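Local coordinates for protein probable nitrite reductase [nad(p)h] small subunit NIRD (Mycobacterium tuberculosis, PDB 4AIV) that associates with NirB as the Rieske-like small subunit and is probably required for NADH-dependent reduction of nitrite to ammonium, at residues A[33-38]-A[99-104]; A[57-62]-A[75-80]; A[82-85]-A[90-93]. All blocks are in the same frame, centred on the assembly; numbering follows the deposited sequence.

Contact 1 (A[33-38]-A[99-104]); sequences SQVALF and PVYPAR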
ATOM      1  N   SER A  33      12.184  -4.639   1.825  1.00 12.53           N
ATOM      2  CA  SER A  33      10.796  -4.514   2.286  1.00 13.22           C
ATOM      3  C   SER A  33       9.846  -4.802   1.123  1.00 10.51           C
ATOM      4  O   SER A  33      10.119  -4.421  -0.019  1.00 12.28           O
ATOM      5  CB  SER A  33      10.507  -3.103   2.817  1.00 14.61           C
ATOM      6  OG  SER A  33      11.448  -2.720   3.798  1.00 16.12           O
ATOM      7  N   GLN A  34       8.743  -5.480   1.422  1.00 11.41           N
ATOM      8  CA  GLN A  34       7.749  -5.815   0.414  1.00 14.02           C
ATOM      9  C   GLN A  34       6.547  -4.946   0.658  1.00  9.87           C
ATOM     10  O   GLN A  34       6.068  -4.836   1.791  1.00 12.88           O
ATOM     11  CB  GLN A  34       7.312  -7.276   0.518  1.00 14.81           C
ATOM     12  CG  GLN A  34       8.419  -8.275   0.583  1.00 24.15           C
ATOM     13  CD  GLN A  34       7.852  -9.662   0.699  1.00 32.58           C
ATOM     14  OE1 GLN A  34       6.681  -9.885   0.365  1.00 30.15           O
ATOM     15  NE2 GLN A  34       8.657 -10.601   1.182  1.00 40.30           N
ATOM     16  N   VAL A  35       6.043  -4.358  -0.417  1.00 10.67           N
ATOM     17  CA  VAL A  35       5.027  -3.326  -0.328  1.00  9.71           C
ATOM     18  C   VAL A  35       3.838  -3.641  -1.242  1.00 11.29           C
ATOM     19  O   VAL A  35       4.026  -4.137  -2.351  1.00 10.65           O
ATOM     20  CB  VAL A  35       5.672  -1.982  -0.721  1.00 14.05           C
ATOM     21  CG1 VAL A  35       4.664  -1.042  -1.322  1.00 13.00           C
ATOM     22  CG2 VAL A  35       6.380  -1.376   0.491  1.00 11.93           C
ATOM     23  N   ALA A  36       2.619  -3.394  -0.760  1.00  7.18           N
ATOM     24  CA  ALA A  36       1.439  -3.458  -1.621  1.00  8.37           C
ATOM     25  C   ALA A  36       1.098  -2.032  -2.063  1.00  9.46           C
ATOM     26  O   ALA A  36       0.781  -1.174  -1.224  1.00  7.63           O
ATOM     27  CB  ALA A  36       0.259  -4.088  -0.880  1.00  7.54           C
ATOM     28  N   LEU A  37       1.176  -1.786  -3.368  1.00  6.86           N
ATOM     29  CA  LEU A  37       0.943  -0.456  -3.930  1.00  8.62           C
ATOM     30  C   LEU A  37      -0.387  -0.394  -4.677  1.00  9.49           C
ATOM     31  O   LEU A  37      -0.672  -1.250  -5.516  1.00 10.26           O
ATOM     32  CB  LEU A  37       2.082  -0.083  -4.888  1.00  7.09           C
ATOM     33  CG  LEU A  37       1.952   1.251  -5.653  1.00  9.35           C
ATOM     34  CD1 LEU A  37       2.060   2.482  -4.713  1.00  8.06           C
ATOM     35  CD2 LEU A  37       2.984   1.332  -6.784  1.00  5.74           C
ATOM     36  N   PHE A  38      -1.191   0.625  -4.376  1.00  7.80           N
ATOM     37  CA  PHE A  38      -2.496   0.810  -5.008  1.00  8.90           C
ATOM     38  C   PHE A  38      -2.659   2.250  -5.521  1.00 13.56           C
ATOM     39  O   PHE A  38      -2.299   3.205  -4.832  1.00 10.90           O
ATOM     40  CB  PHE A  38      -3.619   0.570  -3.989  1.00  7.13           C
ATOM     41  CG  PHE A  38      -3.578  -0.782  -3.316  1.00 11.72           C
ATOM     42  CD1 PHE A  38      -2.816  -0.984  -2.168  1.00 11.84           C
ATOM     43  CD2 PHE A  38      -4.325  -1.842  -3.815  1.00  9.05           C
ATOM     44  CE1 PHE A  38      -2.802  -2.223  -1.533  1.00 12.38           C
ATOM     45  CE2 PHE A  38      -4.311  -3.093  -3.187  1.00 11.21           C
ATOM     46  CZ  PHE A  38      -3.545  -3.280  -2.052  1.00 10.12           C
ATOM     47  N   PRO A  99       2.552  -1.737   8.062  1.00 11.56           N
ATOM     48  CA  PRO A  99       3.281  -0.478   7.876  1.00 13.01           C
ATOM     49  C   PRO A  99       2.739   0.298   6.691  1.00 11.22           C
ATOM     50  O   PRO A  99       2.195  -0.292   5.749  1.00 11.65           O
ATOM     51  CB  PRO A  99       4.721  -0.938   7.577  1.00 12.71           C
ATOM     52  CG  PRO A  99       4.574  -2.351   7.082  1.00 13.55           C
ATOM     53  CD  PRO A  99       3.431  -2.910   7.890  1.00 15.18           C
ATOM     54  N   VAL A 100       2.885   1.617   6.743  1.00 10.62           N
ATOM     55  CA  VAL A 100       2.523   2.470   5.624  1.00  9.55           C
ATOM     56  C   VAL A 100       3.800   3.142   5.146  1.00 10.81           C
ATOM     57  O   VAL A 100       4.676   3.459   5.949  1.00 11.25           O
ATOM     58  CB  VAL A 100       1.422   3.510   6.009  1.00 11.92           C
ATOM     59  CG1 VAL A 100       1.871   4.372   7.197  1.00 14.34           C
ATOM     60  CG2 VAL A 100       1.047   4.385   4.812  1.00  9.46           C
ATOM     61  N   TYR A 101       3.930   3.309   3.835  1.00  8.63           N
ATOM     62  CA  TYR A 101       5.145   3.860   3.251  1.00  9.74           C
ATOM     63  C   TYR A 101       4.771   5.100   2.455  1.00  9.95           C
ATOM     64  O   TYR A 101       3.759   5.098   1.749  1.00  9.52           O
ATOM     65  CB  TYR A 101       5.826   2.833   2.326  1.00  6.02           C
ATOM     66  CG  TYR A 101       6.273   1.574   3.036  1.00 11.26           C
ATOM     67  CD1 TYR A 101       5.373   0.542   3.295  1.00 10.74           C
ATOM     68  CD2 TYR A 101       7.587   1.425   3.468  1.00 11.33           C
ATOM     69  CE1 TYR A 101       5.778  -0.619   3.951  1.00 12.54           C
ATOM     70  CE2 TYR A 101       8.001   0.269   4.126  1.00 14.91           C
ATOM     71  CZ  TYR A 101       7.093  -0.742   4.370  1.00 13.04           C
ATOM     72  OH  TYR A 101       7.506  -1.882   5.029  1.00 14.90           O
ATOM     73  N   PRO A 102       5.583   6.160   2.561  1.00 13.69           N
ATOM     74  CA  PRO A 102       5.322   7.330   1.710  1.00 13.26           C
ATOM     75  C   PRO A 102       5.301   6.921   0.238  1.00 10.63           C
ATOM     76  O   PRO A 102       6.124   6.114  -0.214  1.00 11.15           O
ATOM     77  CB  PRO A 102       6.512   8.252   1.989  1.00 16.67           C
ATOM     78  CG  PRO A 102       7.003   7.834   3.370  1.00 19.45           C
ATOM     79  CD  PRO A 102       6.764   6.336   3.430  1.00 11.00           C
ATOM     80  N   ALA A 103       4.334   7.452  -0.495  1.00  9.86           N
ATOM     81  CA  ALA A 103       4.185   7.136  -1.904  1.00  9.98           C
ATOM     82  C   ALA A 103       3.819   8.410  -2.647  1.00 13.70           C
ATOM     83  O   ALA A 103       2.972   9.188  -2.199  1.00 13.63           O
ATOM     84  CB  ALA A 103       3.124   6.066  -2.100  1.00  8.35           C
ATOM     85  N   ARG A 104       4.469   8.633  -3.779  1.00 11.15           N
ATOM     86  CA  ARG A 104       4.236   9.856  -4.528  1.00 11.20           C
ATOM     87  C   ARG A 104       4.191   9.601  -6.026  1.00 12.34           C
ATOM     88  O   ARG A 104       4.641   8.551  -6.515  1.00  9.30           O
ATOM     89  CB  ARG A 104       5.329  10.895  -4.200  1.00  9.74           C
ATOM     90  CG  ARG A 104       6.716  10.513  -4.702  1.00 12.61           C
ATOM     91  CD  ARG A 104       7.721  11.613  -4.388  1.00 13.84           C
ATOM     92  NE  ARG A 104       9.059  11.308  -4.899  1.00 14.42           N
ATOM     93  CZ  ARG A 104      10.148  12.000  -4.579  1.00 17.28           C
ATOM     94  NH1 ARG A 104      10.050  13.033  -3.744  1.00 10.66           N
ATOM     95  NH2 ARG A 104      11.334  11.652  -5.079  1.00 15.66           N
TER
HETATM   96  O   HOH W   1       9.819  -1.859   6.297  1.00 23.12           O
HETATM   97  O   HOH W   2       6.623  -4.310   4.456  1.00 15.96           O
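Tyr101 reaches from segment 99-104 across to Val35 and Ser33 and illustrates how a single aromatic residue can join two strands that are not neighbours in a sheet. Its CB is directed at segment 33-38, and the ring carbon CG stands anti to the carbonyl carbon (chi1 -62°), which carries the ring out over Val35. From CG onward, the atom that segment 33-38 lays over one face of the ring is the methyl Val35 CG2. This methyl sits nearest the CD1 and CE1 edge of the face, 3.5 Å from Tyr101 CD1, with CE1 next in line. The Val35 CG2 carbon lies 3.7 Å from the Tyr101 ring centroid and 19° off its normal, a CH-pi contact displaced toward the rim. Val35 turns CG2 to the ring because CG1 stands anti to the backbone N (chi1 151°).

Beyond CZ the character of the contact changes from apolar to polar. Tyr101 OH approaches Ser33 CB to 3.9 Å, but its hydrogen bonding is to two waters, each at 2.6 Å from OH. Water 1, at the ring edge and in its plane, donates to Ser33 OG at 3.1 Å. Water 2 donates to the carbonyl oxygen Gln34 O at 2.8 Å. The phenol is thus tied to one side chain and one backbone carbonyl, in both cases through solvent. Ser33 OG is also hydrogen-bonded to Asp31 OD1.

In the six-stranded antiparallel sheet of this Rieske-like domain, strand 45-49 runs between strands 34-39 and 100-105. Val35 and Tyr101 both pack on its Ala47; Leu29 touches the pair from a loop, and Val113 of strand 110-117 also meets Tyr101.

Contact 2 (A[57-62]-A[75-80]); sequences AAVMSR and QSPILK
Pro77 and Val59 bring together parts of the chain beside the two loops that carry the iron-sulfur cluster in classical members of the Rieske fold. By sequence pattern, Ser76 and Leu79 probably stand where a cluster-binding Rieske protein has the Cys and His of its second ligand loop, and Asp52 and Phe54, which pack near them, probably fall at the corresponding positions of the first. The paired loops thus appear to be kept while those four positions carry no Cys or His.

Apolar contact is the first kind of interaction. Val59 CG2, which occupies the crowded position between the backbone N and the carbonyl carbon, meets the proline ring obliquely, 3.6 Å from Pro77 CG and slightly farther from CD. The same ring corner also borders the backbone and CB of Arg62.

Sulfur packing is the second. The CB of Met60 leads away from segment 75-80, but bends at chi2 (-57°) and chi3 (-61°) fold the chain back, so that Met60 SD comes to 3.8 Å from Ser76 CB. Ser76 OG has a different task, accepting a hydrogen bond from the backbone of Gln81.

Polar order within segment 57-62 is the third. Its 3-10 segment follows an inverse gamma turn centred on Ala58. Val59 O takes a hydrogen bond from Arg62 N at 2.9 Å, and Pro77 CG lies 3.2 Å from that same Val59 O.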
ATOM      1  N   ALA A  57       1.049 -14.184   5.124  1.00 14.62           N
ATOM      2  CA  ALA A  57       0.986 -14.358   3.666  1.00 17.72           C
ATOM      3  C   ALA A  57       1.313 -13.064   2.911  1.00 12.83           C
ATOM      4  O   ALA A  57       0.712 -12.016   3.173  1.00 12.60           O
ATOM      5  CB  ALA A  57      -0.405 -14.862   3.257  1.00 13.20           C
ATOM      6  N   ALA A  58       2.258 -13.128   1.975  1.00  8.95           N
ATOM      7  CA  ALA A  58       2.625 -11.938   1.194  1.00 14.51           C
ATOM      8  C   ALA A  58       1.620 -11.731   0.072  1.00 13.25           C
ATOM      9  O   ALA A  58       1.939 -11.954  -1.099  1.00 11.59           O
ATOM     10  CB  ALA A  58       4.052 -12.058   0.624  1.00 13.49           C
ATOM     11  N   VAL A  59       0.407 -11.309   0.432  1.00 11.56           N
ATOM     12  CA  VAL A  59      -0.701 -11.243  -0.522  1.00 11.39           C
ATOM     13  C   VAL A  59      -1.546  -9.965  -0.460  1.00 10.18           C
ATOM     14  O   VAL A  59      -2.574  -9.882  -1.142  1.00  9.82           O
ATOM     15  CB  VAL A  59      -1.680 -12.440  -0.338  1.00 14.81           C
ATOM     16  CG1 VAL A  59      -0.950 -13.790  -0.494  1.00 14.70           C
ATOM     17  CG2 VAL A  59      -2.379 -12.347   1.024  1.00 11.81           C
ATOM     18  N   MET A  60      -1.148  -8.981   0.344  1.00  8.43           N
ATOM     19  CA  MET A  60      -1.980  -7.779   0.496  1.00 10.93           C
ATOM     20  C   MET A  60      -2.266  -7.077  -0.839  1.00  7.27           C
ATOM     21  O   MET A  60      -3.371  -6.565  -1.051  1.00 11.40           O
ATOM     22  CB  MET A  60      -1.381  -6.781   1.498  1.00  9.47           C
ATOM     23  CG  MET A  60      -1.360  -7.275   2.940  1.00  9.94           C
ATOM     24  SD  MET A  60      -2.984  -7.741   3.588  1.00 15.81           S
ATOM     25  CE  MET A  60      -3.896  -6.188   3.460  1.00 14.43           C
ATOM     26  N   SER A  61      -1.280  -7.071  -1.732  1.00  6.62           N
ATOM     27  CA  SER A  61      -1.419  -6.416  -3.038  1.00 10.48           C
ATOM     28  C   SER A  61      -2.566  -7.008  -3.860  1.00 12.19           C
ATOM     29  O   SER A  61      -3.065  -6.389  -4.808  1.00 12.16           O
ATOM     30  CB  SER A  61      -0.117  -6.524  -3.830  1.00 10.15           C
ATOM     31  OG  SER A  61       0.073  -7.855  -4.283  1.00 14.17           O
ATOM     32  N   ARG A  62      -2.983  -8.214  -3.488  1.00  9.26           N
ATOM     33  CA  ARG A  62      -4.060  -8.899  -4.186  1.00 11.88           C
ATOM     34  C   ARG A  62      -5.404  -8.632  -3.507  1.00 12.49           C
ATOM     35  O   ARG A  62      -6.441  -9.129  -3.941  1.00 15.25           O
ATOM     36  CB  ARG A  62      -3.749 -10.404  -4.282  1.00 13.63           C
ATOM     37  CG  ARG A  62      -2.513 -10.684  -5.136  1.00 15.99           C
ATOM     38  CD  ARG A  62      -2.079 -12.139  -5.088  1.00 19.24           C
ATOM     39  NE  ARG A  62      -3.012 -13.020  -5.782  1.00 19.71           N
ATOM     40  CZ  ARG A  62      -2.873 -14.343  -5.847  1.00 18.95           C
ATOM     41  NH1 ARG A  62      -1.838 -14.927  -5.255  1.00 16.52           N
ATOM     42  NH2 ARG A  62      -3.775 -15.078  -6.490  1.00 17.34           N
ATOM     43  N   GLN A  75      -9.039  -4.904   1.742  1.00 10.99           N
ATOM     44  CA  GLN A  75      -9.361  -6.108   2.493  1.00 15.97           C
ATOM     45  C   GLN A  75      -8.407  -7.226   2.129  1.00 17.43           C
ATOM     46  O   GLN A  75      -8.184  -7.497   0.953  1.00 15.58           O
ATOM     47  CB  GLN A  75     -10.806  -6.533   2.254  1.00 16.36           C
ATOM     48  CG  GLN A  75     -11.782  -5.674   3.016  1.00 26.28           C
ATOM     49  CD  GLN A  75     -13.207  -6.094   2.793  1.00 34.27           C
ATOM     50  OE1 GLN A  75     -13.647  -6.244   1.649  1.00 32.07           O
ATOM     51  NE2 GLN A  75     -13.945  -6.300   3.886  1.00 29.26           N
ATOM     52  N   SER A  76      -7.825  -7.860   3.142  1.00 14.91           N
ATOM     53  CA  SER A  76      -6.922  -8.980   2.908  1.00 15.65           C
ATOM     54  C   SER A  76      -7.681 -10.109   2.196  1.00 16.21           C
ATOM     55  O   SER A  76      -8.849 -10.364   2.498  1.00 15.69           O
ATOM     56  CB  SER A  76      -6.342  -9.468   4.232  1.00 12.80           C
ATOM     57  OG  SER A  76      -7.382  -9.811   5.135  1.00 15.57           O
ATOM     58  N   PRO A  77      -7.021 -10.775   1.234  1.00 15.41           N
ATOM     59  CA  PRO A  77      -7.615 -11.767   0.320  1.00 19.88           C
ATOM     60  C   PRO A  77      -8.407 -12.932   0.948  1.00 27.96           C
ATOM     61  O   PRO A  77      -9.505 -13.229   0.467  1.00 38.18           O
ATOM     62  CB  PRO A  77      -6.395 -12.308  -0.430  1.00 18.69           C
ATOM     63  CG  PRO A  77      -5.482 -11.158  -0.481  1.00 16.64           C
ATOM     64  CD  PRO A  77      -5.633 -10.462   0.858  1.00 14.24           C
ATOM     65  N   ILE A  78      -7.872 -13.591   1.971  1.00 21.36           N
ATOM     66  CA  ILE A  78      -8.562 -14.760   2.543  1.00 27.88           C
ATOM     67  C   ILE A  78      -9.391 -14.345   3.750  1.00 23.85           C
ATOM     68  O   ILE A  78     -10.612 -14.539   3.804  1.00 24.32           O
ATOM     69  CB  ILE A  78      -7.557 -15.845   3.008  1.00 24.81           C
ATOM     70  CG1 ILE A  78      -6.683 -16.325   1.839  1.00 31.17           C
ATOM     71  CG2 ILE A  78      -8.287 -17.027   3.689  1.00 22.89           C
ATOM     72  CD1 ILE A  78      -7.414 -17.190   0.851  1.00 20.48           C
ATOM     73  N   LEU A  79      -8.693 -13.740   4.702  1.00 22.08           N
ATOM     74  CA  LEU A  79      -9.239 -13.374   6.001  1.00 20.26           C
ATOM     75  C   LEU A  79     -10.246 -12.227   5.938  1.00 20.26           C
ATOM     76  O   LEU A  79     -11.020 -12.038   6.873  1.00 18.74           O
ATOM     77  CB  LEU A  79      -8.078 -13.038   6.942  1.00 21.07           C
ATOM     78  CG  LEU A  79      -7.076 -14.192   7.098  1.00 24.06           C
ATOM     79  CD1 LEU A  79      -5.849 -13.796   7.912  1.00 19.37           C
ATOM     80  CD2 LEU A  79      -7.756 -15.406   7.729  1.00 20.16           C
ATOM     81  N   LYS A  80     -10.231 -11.477   4.832  1.00 18.44           N
ATOM     82  CA  LYS A  80     -11.166 -10.375   4.587  1.00 20.36           C
ATOM     83  C   LYS A  80     -11.213  -9.333   5.710  1.00 21.85           C
ATOM     84  O   LYS A  80     -12.290  -8.891   6.106  1.00 24.94           O
ATOM     85  CB  LYS A  80     -12.580 -10.904   4.289  1.00 27.07           C
ATOM     86  CG  LYS A  80     -12.726 -11.598   2.933  1.00 30.38           C
TER

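Contact 3 (A[82-85]-A[90-93]); sequences AFAL and CLDD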
ATOM      1  N   ALA A  82     -10.150  -5.470   6.985  1.00 13.47           N
ATOM      2  CA  ALA A  82      -9.914  -4.165   6.361  1.00 14.69           C
ATOM      3  C   ALA A  82      -8.741  -3.411   6.984  1.00 14.05           C
ATOM      4  O   ALA A  82      -8.643  -3.294   8.216  1.00 13.00           O
ATOM      5  CB  ALA A  82     -11.185  -3.298   6.428  1.00 14.41           C
ATOM      6  N   PHE A  83      -7.855  -2.908   6.124  1.00  9.17           N
ATOM      7  CA  PHE A  83      -6.731  -2.073   6.539  1.00 14.87           C
ATOM      8  C   PHE A  83      -6.820  -0.702   5.860  1.00 13.86           C
ATOM      9  O   PHE A  83      -6.896  -0.616   4.634  1.00  8.82           O
ATOM     10  CB  PHE A  83      -5.390  -2.744   6.199  1.00 11.86           C
ATOM     11  CG  PHE A  83      -5.148  -4.031   6.952  1.00 15.63           C
ATOM     12  CD1 PHE A  83      -5.670  -5.229   6.486  1.00 10.75           C
ATOM     13  CD2 PHE A  83      -4.406  -4.041   8.133  1.00 14.79           C
ATOM     14  CE1 PHE A  83      -5.458  -6.420   7.173  1.00 14.27           C
ATOM     15  CE2 PHE A  83      -4.189  -5.230   8.824  1.00 12.60           C
ATOM     16  CZ  PHE A  83      -4.717  -6.423   8.340  1.00 13.97           C
ATOM     17  N   ALA A  84      -6.806   0.358   6.664  1.00 11.30           N
ATOM     18  CA  ALA A  84      -6.828   1.729   6.149  1.00 12.40           C
ATOM     19  C   ALA A  84      -5.573   2.024   5.323  1.00 12.57           C
ATOM     20  O   ALA A  84      -4.454   1.752   5.766  1.00 10.97           O
ATOM     21  CB  ALA A  84      -6.948   2.715   7.299  1.00 10.77           C
ATOM     22  N   LEU A  85      -5.747   2.580   4.122  1.00 10.29           N
ATOM     23  CA  LEU A  85      -4.590   2.821   3.248  1.00  9.95           C
ATOM     24  C   LEU A  85      -3.774   4.033   3.707  1.00 13.88           C
ATOM     25  O   LEU A  85      -2.585   4.157   3.381  1.00 13.20           O
ATOM     26  CB  LEU A  85      -5.027   2.947   1.775  1.00 11.60           C
ATOM     27  CG  LEU A  85      -5.516   1.643   1.115  1.00 10.95           C
ATOM     28  CD1 LEU A  85      -6.122   1.897  -0.283  1.00  9.53           C
ATOM     29  CD2 LEU A  85      -4.380   0.634   1.020  1.00 10.98           C
ATOM     30  N   CYS A  90      -5.481  -1.645  11.019  1.00 15.87           N
ATOM     31  CA  CYS A  90      -6.565  -2.586  10.782  1.00 13.99           C
ATOM     32  C   CYS A  90      -7.844  -1.979  11.343  1.00 13.81           C
ATOM     33  O   CYS A  90      -7.964  -1.746  12.548  1.00 12.95           O
ATOM     34  CB  CYS A  90      -6.288  -3.932  11.445  1.00 13.31           C
ATOM     35  SG  CYS A  90      -7.567  -5.186  11.110  1.00 15.68           S
ATOM     36  N   LEU A  91      -8.801  -1.724  10.464  1.00 12.74           N
ATOM     37  CA  LEU A  91     -10.044  -1.084  10.878  1.00 13.51           C
ATOM     38  C   LEU A  91     -10.942  -2.052  11.657  1.00 13.81           C
ATOM     39  O   LEU A  91     -11.870  -1.626  12.332  1.00 15.37           O
ATOM     40  CB  LEU A  91     -10.772  -0.507   9.661  1.00 17.33           C
ATOM     41  CG  LEU A  91     -10.028   0.599   8.891  1.00 13.84           C
ATOM     42  CD1 LEU A  91     -10.800   0.998   7.631  1.00 14.04           C
ATOM     43  CD2 LEU A  91      -9.786   1.822   9.781  1.00 15.66           C
ATOM     44  N   ASP A  92     -10.655  -3.351  11.573  1.00 12.02           N
ATOM     45  CA  ASP A  92     -11.466  -4.366  12.268  1.00 12.47           C
ATOM     46  C   ASP A  92     -10.883  -4.783  13.624  1.00 18.65           C
ATOM     47  O   ASP A  92     -11.579  -5.379  14.448  1.00 16.87           O
ATOM     48  CB  ASP A  92     -11.642  -5.613  11.400  1.00  9.75           C
ATOM     49  CG  ASP A  92     -12.370  -5.326  10.086  1.00 17.23           C
ATOM     50  OD1 ASP A  92     -13.190  -4.377  10.024  1.00 16.64           O
ATOM     51  OD2 ASP A  92     -12.123  -6.073   9.118  1.00 12.16           O
ATOM     52  N   ASP A  93      -9.601  -4.489  13.837  1.00 17.47           N
ATOM     53  CA  ASP A  93      -8.911  -4.827  15.082  1.00 17.92           C
ATOM     54  C   ASP A  93      -7.822  -3.795  15.318  1.00 19.65           C
ATOM     55  O   ASP A  93      -6.730  -3.895  14.752  1.00 18.25           O
ATOM     56  CB  ASP A  93      -8.298  -6.233  15.002  1.00 17.45           C
ATOM     57  CG  ASP A  93      -7.736  -6.716  16.344  1.00 17.72           C
ATOM     58  OD1 ASP A  93      -7.500  -5.889  17.249  1.00 18.71           O
ATOM     59  OD2 ASP A  93      -7.513  -7.938  16.486  1.00 19.67           O
TER
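Ala82 meets segment 90-93 with both of its backbone polar atoms, and each finds a partner there. Its carbonyl oxygen accepts from the backbone: Leu91 N lies 2.7 Å from Ala82 O, with an N-H...O angle of 148° and the donor tilted out of the carbonyl plane. A CA-H...O contact supplements this bond, with Cys90 CA 3.4 Å from Ala82 O. The amide is served by a side chain instead, Ala82 N donating to Asp92 OD2 at 3.0 Å. That bond is nearly straight at 167°, although the N-H comes from well above the carboxylate plane, 55° out of it. The second carboxylate oxygen, Asp92 OD1, forms a salt bridge with Arg68 of strand 64-68, so each carboxylate oxygen has a partner, which would probably favour the anion.

Cys90 adds softer contacts. Cys90 SG, swung opposite the backbone N, lies over one face of the Phe83 ring, 4.3 Å from its centroid and displaced toward the rim, while Cys90 CB touches Phe83 CE2 at 3.6 Å. The same SG receives a weak hydrogen bond from Asp92 N. Toward the other end, Leu91 CD2 rests 3.9 Å from Ala84 CB.

Strand 82-84 is an outermost strand of the three-stranded sheet. Phe83 pairs with Val74 of strand 71-75, and a single bridge to Cys90 brings the returning chain alongside. A small antiparallel sheet whose last strand follows the loop equivalent to the second cluster-ligand loop is characteristic of the cluster-binding subdomain of Rieske folds.

In the fold
Contact 1 belongs to the six-stranded antiparallel sheet, whereas contacts 2 and 3 lie at the small three-stranded sheet, so together they sample both parts of the Rieske-like domain. Their centres are about 15 Å apart from contact 1 to either of the others and about 12 Å between contacts 2 and 3. Along the chain, 33-38 comes first, contact 2 closes before contact 3 opens, and 99-104 comes last. The joints between them are packing contacts, some onto backbone oxygens: Met60 CE packs on Phe83 CD1, while Phe38 touches Leu85 and the 3-10 segment 60-62. The small sheet and its loops are thus inserted in the chain between strands 45-49 and 100-105 of the larger sheet, and touch strand 34-39.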